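PDB 5U47: penicillin binding protein 2X from Streptococcus thermophilus, which probably cross-links peptides between neighbouring glycan strands of cell-wall peptidoglycan at the division septum and is the kind of transpeptidase that beta-lactams inactivate. Local coordinates for residues F347-S352 / P480-L485; I474-D479 / V502-G507. The protein carries 1 engineered substitution. One frame throughout, in Å; residues are numbered along the deposited sequence.

Contact 1. Residues F347-S352 / P480-L485; sequences FAQGFS and PEFGTL
Gln349 lies over one face of the Phe482 ring, its CB 4.0 Å from the ring centroid and only 13° off the ring normal, a CH-pi contact. CG stands anti to the carbonyl carbon (chi1 -71°) and the chain then runs extended past the CD2-CE2 side, where the amide ends outside the ring outline, with Gln349 NE2 3.2 Å from Phe482 CE2. Amide and ring planes are 33° apart, an inclined rather than a flat stack. The amide oxygen OE1 is held by Ser346 N, which limits the amide's rotation. The opposite ring face is touched near its rim by Glu481 CG.

Ser352, the last residue of helix 347-352, packs its CB 4.2 Å from Phe482 CB, but its carbonyl does the polar work. Thr484 N donates to Ser352 O at 3.2 Å, from above the carbonyl plane, and water 1 donates to the same Ser352 O at 2.7 Å. That water also bonds Thr484 OG1 at 2.9 Å, bridging helix and loop a second time. The helix leads to Ser354, whose place in sequence is consistent with the SxN motif of penicillin-binding transpeptidases, and Thr484 touches Ser354. Thr484 OG1 has Ser506 OG as a further partner. Ser352 O and Phe482 O, both acceptors, are 3.4 Å apart without bonding.

Contact 2. Residues I474-D479 / V502-G507; sequences ISVGTD and VTVKSG. Engineered in segment 502-507: Thr503 (natural residue Ala). With ACT (acetate ion), chain D.
Ile474 O is gripped by three donors: Gly477 N at 2.9 Å and Thr478 N at 3.0 Å, both within the last turn of the helix, and water 2, which donates to Ile474 O at 2.9 Å. The same water donates to Val502 O at 2.6 Å, bridging two segments that share no direct hydrogen bond; the backbone pair Val504 with Met473 joins helix and strand just before. Val476 buries the most surface: its CB packs 4.0 Å from Val504 CG2 and 3.4 Å from the carbonyl oxygen Val504 O. Its CG2 lies 4.0 Å from Lys505 CD, the two side chains crossing at about a right angle. Val504 CG2 also lies against Gly477 N.

Helix 474-478 and strand 503-507 cross at 73°. The strand is an outermost one of the five-stranded antiparallel sheet of the transpeptidase domain, and Lys505-Ser506-Gly507 matches the KSG motif of penicillin-binding proteins. Lys505 NZ donates to Ser506 O at 2.8 Å and also bonds Ser354 OG. The engineered Thr503 meets Ile474 CG1 through OG1, which hydrogen-bonds to Ser536 OG and Arg470 O. Ser475 OG and Thr478 OG1 each donate a hydrogen bond to an acetate ion, probably from the crystallisation liquor.

How the contacts relate
Contacts 1 and 2 have centres 8 Å apart within the transpeptidase domain, and their segments alternate along the chain: 347-352, 474-479, 480-485, then 502-507. Segment 480-485 follows 474-479 without a gap, one residue beyond the end of helix 463-478, so the chain passes from contact 2 into contact 1 before reaching strand 503-510. Two probable hydrogen bonds tie them, Leu485 N to Val476 O at 2.9 Å and Thr484 OG1 with Ser506 OG at 3.0 Å, while Ser352 OG packs 3.3 Å from Ser475 CB. Helix 463-478 thus has helix 347-352 and the edge strand as neighbours, consistent with elements that border the active-site cleft from the putative SxN and KSG sides.

Contact 1. Residues F347-S352 / P480-L485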
ATOM      1  N   PHE A 347      33.589  -6.989  14.793  1.00 48.41           N
ATOM      2  CA  PHE A 347      32.154  -6.647  14.826  1.00 46.37           C
ATOM      3  C   PHE A 347      31.590  -6.540  13.415  1.00 44.16           C
ATOM      4  O   PHE A 347      30.412  -6.847  13.187  1.00 41.18           O
ATOM      5  CB  PHE A 347      31.863  -5.375  15.629  1.00 46.91           C
ATOM      6  CG  PHE A 347      31.884  -5.588  17.117  1.00 48.65           C
ATOM      7  CD1 PHE A 347      30.779  -6.136  17.762  1.00 48.65           C
ATOM      8  CD2 PHE A 347      32.997  -5.257  17.869  1.00 50.89           C
ATOM      9  CE1 PHE A 347      30.783  -6.343  19.132  1.00 50.60           C
ATOM     10  CE2 PHE A 347      33.012  -5.467  19.244  1.00 53.38           C
ATOM     11  CZ  PHE A 347      31.903  -6.012  19.876  1.00 52.30           C
ATOM     12  N   ALA A 348      32.434  -6.116  12.471  1.00 43.85           N
ATOM     13  CA  ALA A 348      32.015  -6.006  11.065  1.00 41.43           C
ATOM     14  C   ALA A 348      31.724  -7.404  10.527  1.00 39.84           C
ATOM     15  O   ALA A 348      30.739  -7.620   9.800  1.00 36.75           O
ATOM     16  CB  ALA A 348      33.100  -5.332  10.240  1.00 42.85           C
ATOM     17  N   GLN A 349      32.604  -8.342  10.888  1.00 39.97           N
ATOM     18  CA  GLN A 349      32.465  -9.742  10.498  1.00 40.25           C
ATOM     19  C   GLN A 349      31.219 -10.355  11.123  1.00 38.20           C
ATOM     20  O   GLN A 349      30.489 -11.056  10.453  1.00 36.93           O
ATOM     21  CB  GLN A 349      33.717 -10.556  10.881  1.00 42.35           C
ATOM     22  CG  GLN A 349      34.949 -10.236  10.039  1.00 43.67           C
ATOM     23  CD  GLN A 349      36.214 -10.899  10.564  1.00 46.95           C
ATOM     24  OE1 GLN A 349      36.324 -11.201  11.754  1.00 48.13           O
ATOM     25  NE2 GLN A 349      37.181 -11.123   9.674  1.00 47.90           N
ATOM     26  N   GLY A 350      30.983 -10.088  12.405  1.00 37.90           N
ATOM     27  CA  GLY A 350      29.785 -10.578  13.082  1.00 37.38           C
ATOM     28  C   GLY A 350      28.518 -10.034  12.426  1.00 36.07           C
ATOM     29  O   GLY A 350      27.475 -10.710  12.396  1.00 35.28           O
ATOM     30  N   PHE A 351      28.596  -8.811  11.902  1.00 35.30           N
ATOM     31  CA  PHE A 351      27.451  -8.233  11.183  1.00 34.42           C
ATOM     32  C   PHE A 351      27.260  -9.013   9.892  1.00 33.90           C
ATOM     33  O   PHE A 351      26.144  -9.408   9.569  1.00 33.29           O
ATOM     34  CB  PHE A 351      27.644  -6.747  10.884  1.00 34.08           C
ATOM     35  CG  PHE A 351      26.509  -6.131  10.089  1.00 32.73           C
ATOM     36  CD1 PHE A 351      25.299  -5.816  10.699  1.00 32.82           C
ATOM     37  CD2 PHE A 351      26.652  -5.859   8.741  1.00 32.56           C
ATOM     38  CE1 PHE A 351      24.252  -5.251   9.969  1.00 30.56           C
ATOM     39  CE2 PHE A 351      25.612  -5.294   8.007  1.00 30.95           C
ATOM     40  CZ  PHE A 351      24.413  -4.994   8.623  1.00 30.54           C
ATOM     41  N   SER A 352      28.360  -9.282   9.189  1.00 34.43           N
ATOM     42  CA  SER A 352      28.294 -10.037   7.940  1.00 34.29           C
ATOM     43  C   SER A 352      27.745 -11.439   8.178  1.00 35.09           C
ATOM     44  O   SER A 352      26.956 -11.950   7.382  1.00 33.45           O
ATOM     45  CB  SER A 352      29.673 -10.097   7.267  1.00 34.93           C
ATOM     46  OG  SER A 352      30.068  -8.807   6.817  1.00 34.31           O
ATOM     47  N   PRO A 480      33.731 -14.067   1.579  1.00 42.10           N
ATOM     48  CA  PRO A 480      33.650 -15.519   1.397  1.00 44.28           C
ATOM     49  C   PRO A 480      33.709 -16.346   2.668  1.00 45.93           C
ATOM     50  O   PRO A 480      33.304 -17.503   2.657  1.00 46.57           O
ATOM     51  CB  PRO A 480      34.871 -15.838   0.503  1.00 45.51           C
ATOM     52  CG  PRO A 480      35.232 -14.528  -0.110  1.00 45.98           C
ATOM     53  CD  PRO A 480      34.960 -13.536   0.975  1.00 44.09           C
ATOM     54  N   GLU A 481      34.197 -15.764   3.753  1.00 47.33           N
ATOM     55  CA  GLU A 481      34.304 -16.505   4.990  1.00 49.40           C
ATOM     56  C   GLU A 481      33.094 -16.266   5.894  1.00 46.87           C
ATOM     57  O   GLU A 481      32.510 -17.218   6.421  1.00 45.98           O
ATOM     58  CB  GLU A 481      35.593 -16.101   5.706  1.00 54.01           C
ATOM     59  CG  GLU A 481      35.935 -16.928   6.939  1.00 58.16           C
ATOM     60  CD  GLU A 481      36.185 -18.397   6.637  1.00 62.55           C
ATOM     61  OE1 GLU A 481      36.673 -18.732   5.529  1.00 65.79           O
ATOM     62  OE2 GLU A 481      35.908 -19.220   7.530  1.00 65.52           O
ATOM     63  N   PHE A 482      32.711 -14.999   6.040  1.00 43.05           N
ATOM     64  CA  PHE A 482      31.663 -14.609   6.981  1.00 41.98           C
ATOM     65  C   PHE A 482      30.317 -14.212   6.423  1.00 38.45           C
ATOM     66  O   PHE A 482      29.338 -14.324   7.139  1.00 38.42           O
ATOM     67  CB  PHE A 482      32.181 -13.463   7.876  1.00 42.98           C
ATOM     68  CG  PHE A 482      33.374 -13.851   8.702  1.00 45.59           C
ATOM     69  CD1 PHE A 482      33.209 -14.589   9.867  1.00 46.10           C
ATOM     70  CD2 PHE A 482      34.662 -13.505   8.306  1.00 47.75           C
ATOM     71  CE1 PHE A 482      34.301 -14.977  10.626  1.00 48.09           C
ATOM     72  CE2 PHE A 482      35.765 -13.893   9.067  1.00 49.40           C
ATOM     73  CZ  PHE A 482      35.581 -14.624  10.228  1.00 49.33           C
ATOM     74  N   GLY A 483      30.255 -13.773   5.168  1.00 36.70           N
ATOM     75  CA  GLY A 483      28.998 -13.292   4.590  1.00 35.10           C
ATOM     76  C   GLY A 483      27.919 -14.348   4.449  1.00 35.27           C
ATOM     77  O   GLY A 483      28.116 -15.356   3.770  1.00 34.46           O
ATOM     78  N   THR A 484      26.769 -14.108   5.076  1.00 34.28           N
ATOM     79  CA  THR A 484      25.649 -15.042   5.016  1.00 34.74           C
ATOM     80  C   THR A 484      24.995 -15.076   3.643  1.00 33.46           C
ATOM     81  O   THR A 484      24.248 -15.999   3.345  1.00 33.57           O
ATOM     82  CB  THR A 484      24.564 -14.688   6.043  1.00 35.65           C
ATOM     83  OG1 THR A 484      24.165 -13.321   5.859  1.00 36.77           O
ATOM     84  CG2 THR A 484      25.094 -14.891   7.447  1.00 37.91           C
ATOM     85  N   LEU A 485      25.273 -14.071   2.819  1.00 32.92           N
ATOM     86  CA  LEU A 485      24.709 -14.005   1.476  1.00 31.80           C
ATOM     87  C   LEU A 485      25.753 -14.152   0.369  1.00 32.15           C
ATOM     88  O   LEU A 485      25.541 -13.687  -0.756  1.00 31.98           O
ATOM     89  CB  LEU A 485      23.847 -12.738   1.306  1.00 31.23           C
ATOM     90  CG  LEU A 485      22.559 -12.724   2.139  1.00 31.13           C
ATOM     91  CD1 LEU A 485      21.800 -11.428   1.930  1.00 30.76           C
ATOM     92  CD2 LEU A 485      21.661 -13.912   1.808  1.00 31.47           C
TER
HETATM   93  O   HOH W   1      24.397 -11.013   7.551  1.00 39.25           O

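Contact 2. Residues I474-D479 / V502-G507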
ATOM      1  N   ILE A 474      27.651  -4.463   2.234  1.00 29.97           N
ATOM      2  CA  ILE A 474      28.195  -5.074   1.012  1.00 30.58           C
ATOM      3  C   ILE A 474      28.842  -6.420   1.377  1.00 32.46           C
ATOM      4  O   ILE A 474      28.679  -7.431   0.665  1.00 31.96           O
ATOM      5  CB  ILE A 474      29.243  -4.168   0.318  1.00 31.84           C
ATOM      6  CG1 ILE A 474      28.579  -2.907  -0.265  1.00 31.68           C
ATOM      7  CG2 ILE A 474      29.994  -4.929  -0.777  1.00 33.33           C
ATOM      8  CD1 ILE A 474      29.561  -1.885  -0.799  1.00 33.01           C
ATOM      9  N   SER A 475      29.564  -6.429   2.496  1.00 33.45           N
ATOM     10  CA  SER A 475      30.271  -7.635   2.948  1.00 35.23           C
ATOM     11  C   SER A 475      29.361  -8.798   3.288  1.00 34.67           C
ATOM     12  O   SER A 475      29.780  -9.948   3.209  1.00 35.26           O
ATOM     13  CB  SER A 475      31.216  -7.328   4.118  1.00 36.47           C
ATOM     14  OG  SER A 475      32.208  -6.413   3.703  1.00 37.40           O
ATOM     15  N   VAL A 476      28.125  -8.517   3.678  1.00 33.02           N
ATOM     16  CA  VAL A 476      27.176  -9.598   3.920  1.00 31.73           C
ATOM     17  C   VAL A 476      27.120 -10.476   2.662  1.00 31.21           C
ATOM     18  O   VAL A 476      26.989 -11.693   2.749  1.00 30.14           O
ATOM     19  CB  VAL A 476      25.767  -9.045   4.225  1.00 30.73           C
ATOM     20  CG1 VAL A 476      24.751 -10.177   4.280  1.00 30.23           C
ATOM     21  CG2 VAL A 476      25.775  -8.263   5.529  1.00 30.72           C
ATOM     22  N   GLY A 477      27.201  -9.829   1.498  1.00 30.41           N
ATOM     23  CA  GLY A 477      27.173 -10.511   0.218  1.00 30.29           C
ATOM     24  C   GLY A 477      28.533 -10.947  -0.328  1.00 32.12           C
ATOM     25  O   GLY A 477      28.626 -12.012  -0.962  1.00 32.24           O
ATOM     26  N   THR A 478      29.589 -10.169  -0.049  1.00 32.77           N
ATOM     27  CA  THR A 478      30.915 -10.418  -0.640  1.00 34.90           C
ATOM     28  C   THR A 478      31.979 -11.179   0.175  1.00 37.32           C
ATOM     29  O   THR A 478      32.927 -11.703  -0.415  1.00 39.31           O
ATOM     30  CB  THR A 478      31.568  -9.081  -1.059  1.00 34.78           C
ATOM     31  OG1 THR A 478      31.776  -8.250   0.092  1.00 32.71           O
ATOM     32  CG2 THR A 478      30.698  -8.361  -2.075  1.00 33.95           C
ATOM     33  N   ASP A 479      31.820 -11.250   1.496  1.00 37.42           N
ATOM     34  CA  ASP A 479      32.807 -11.897   2.363  1.00 39.34           C
ATOM     35  C   ASP A 479      32.736 -13.437   2.250  1.00 40.37           C
ATOM     36  O   ASP A 479      31.809 -14.051   2.783  1.00 38.83           O
ATOM     37  CB  ASP A 479      32.600 -11.429   3.807  1.00 38.81           C
ATOM     38  CG  ASP A 479      33.752 -11.820   4.729  1.00 41.24           C
ATOM     39  OD1 ASP A 479      34.342 -12.906   4.543  1.00 40.81           O
ATOM     40  OD2 ASP A 479      34.046 -11.031   5.659  1.00 41.97           O
ATOM     41  N   VAL A 502      26.185  -4.257  -4.178  1.00 31.89           N
ATOM     42  CA  VAL A 502      24.838  -4.350  -3.651  1.00 30.46           C
ATOM     43  C   VAL A 502      24.894  -4.430  -2.132  1.00 29.51           C
ATOM     44  O   VAL A 502      25.615  -5.240  -1.557  1.00 30.44           O
ATOM     45  CB  VAL A 502      24.090  -5.582  -4.191  1.00 29.66           C
ATOM     46  CG1 VAL A 502      22.610  -5.475  -3.870  1.00 28.39           C
ATOM     47  CG2 VAL A 502      24.272  -5.722  -5.709  1.00 30.58           C
ATOM     48  N   THR A 503      24.120  -3.570  -1.511  1.00 27.13           N
ATOM     49  CA  THR A 503      24.001  -3.466  -0.058  1.00 27.12           C
ATOM     50  C   THR A 503      22.898  -4.438   0.363  1.00 26.55           C
ATOM     51  O   THR A 503      21.724  -4.258  -0.001  1.00 24.73           O
ATOM     52  CB  THR A 503      23.685  -1.992   0.287  1.00 27.38           C
ATOM     53  OG1 THR A 503      24.925  -1.277   0.336  1.00 28.70           O
ATOM     54  CG2 THR A 503      22.932  -1.815   1.606  1.00 27.30           C
ATOM     55  N   VAL A 504      23.259  -5.484   1.106  1.00 26.36           N
ATOM     56  CA  VAL A 504      22.273  -6.474   1.490  1.00 25.42           C
ATOM     57  C   VAL A 504      22.352  -6.890   2.952  1.00 26.76           C
ATOM     58  O   VAL A 504      23.393  -6.754   3.591  1.00 27.78           O
ATOM     59  CB  VAL A 504      22.440  -7.731   0.623  1.00 26.10           C
ATOM     60  CG1 VAL A 504      22.280  -7.385  -0.855  1.00 26.06           C
ATOM     61  CG2 VAL A 504      23.819  -8.359   0.854  1.00 27.60           C
ATOM     62  N   LYS A 505      21.232  -7.388   3.471  1.00 25.91           N
ATOM     63  CA  LYS A 505      21.183  -8.000   4.802  1.00 26.12           C
ATOM     64  C   LYS A 505      20.080  -9.025   4.796  1.00 25.63           C
ATOM     65  O   LYS A 505      18.943  -8.734   4.422  1.00 24.68           O
ATOM     66  CB  LYS A 505      20.948  -6.994   5.926  1.00 26.32           C
ATOM     67  CG  LYS A 505      21.005  -7.631   7.334  1.00 28.16           C
ATOM     68  CD  LYS A 505      22.395  -8.185   7.679  1.00 29.72           C
ATOM     69  CE  LYS A 505      22.417  -8.910   9.012  1.00 31.38           C
ATOM     70  NZ  LYS A 505      21.907 -10.308   8.913  1.00 31.87           N
ATOM     71  N   SER A 506      20.414 -10.221   5.232  1.00 27.04           N
ATOM     72  CA  SER A 506      19.480 -11.304   5.294  1.00 27.85           C
ATOM     73  C   SER A 506      18.920 -11.360   6.669  1.00 28.74           C
ATOM     74  O   SER A 506      19.482 -10.812   7.630  1.00 30.21           O
ATOM     75  CB  SER A 506      20.208 -12.645   5.064  1.00 30.06           C
ATOM     76  OG  SER A 506      21.242 -12.815   6.033  1.00 33.99           O
ATOM     77  N   GLY A 507      17.850 -12.113   6.785  1.00 29.57           N
ATOM     78  CA  GLY A 507      17.267 -12.343   8.057  1.00 31.80           C
ATOM     79  C   GLY A 507      16.576 -13.681   8.185  1.00 33.61           C
ATOM     80  O   GLY A 507      16.082 -14.275   7.212  1.00 30.63           O
TER
HETATM   81  C   ACT D 803      34.790  -8.642   1.922  1.00 47.63           C
HETATM   82  O   ACT D 803      34.210  -7.780   2.612  1.00 43.34           O
HETATM   83  OXT ACT D 803      34.478  -8.847   0.727  1.00 46.53           O
HETATM   84  CH3 ACT D 803      35.902  -9.442   2.546  1.00 47.25           C
HETATM   85  O   HOH W   2      27.120  -7.397  -1.738  1.00 28.43           O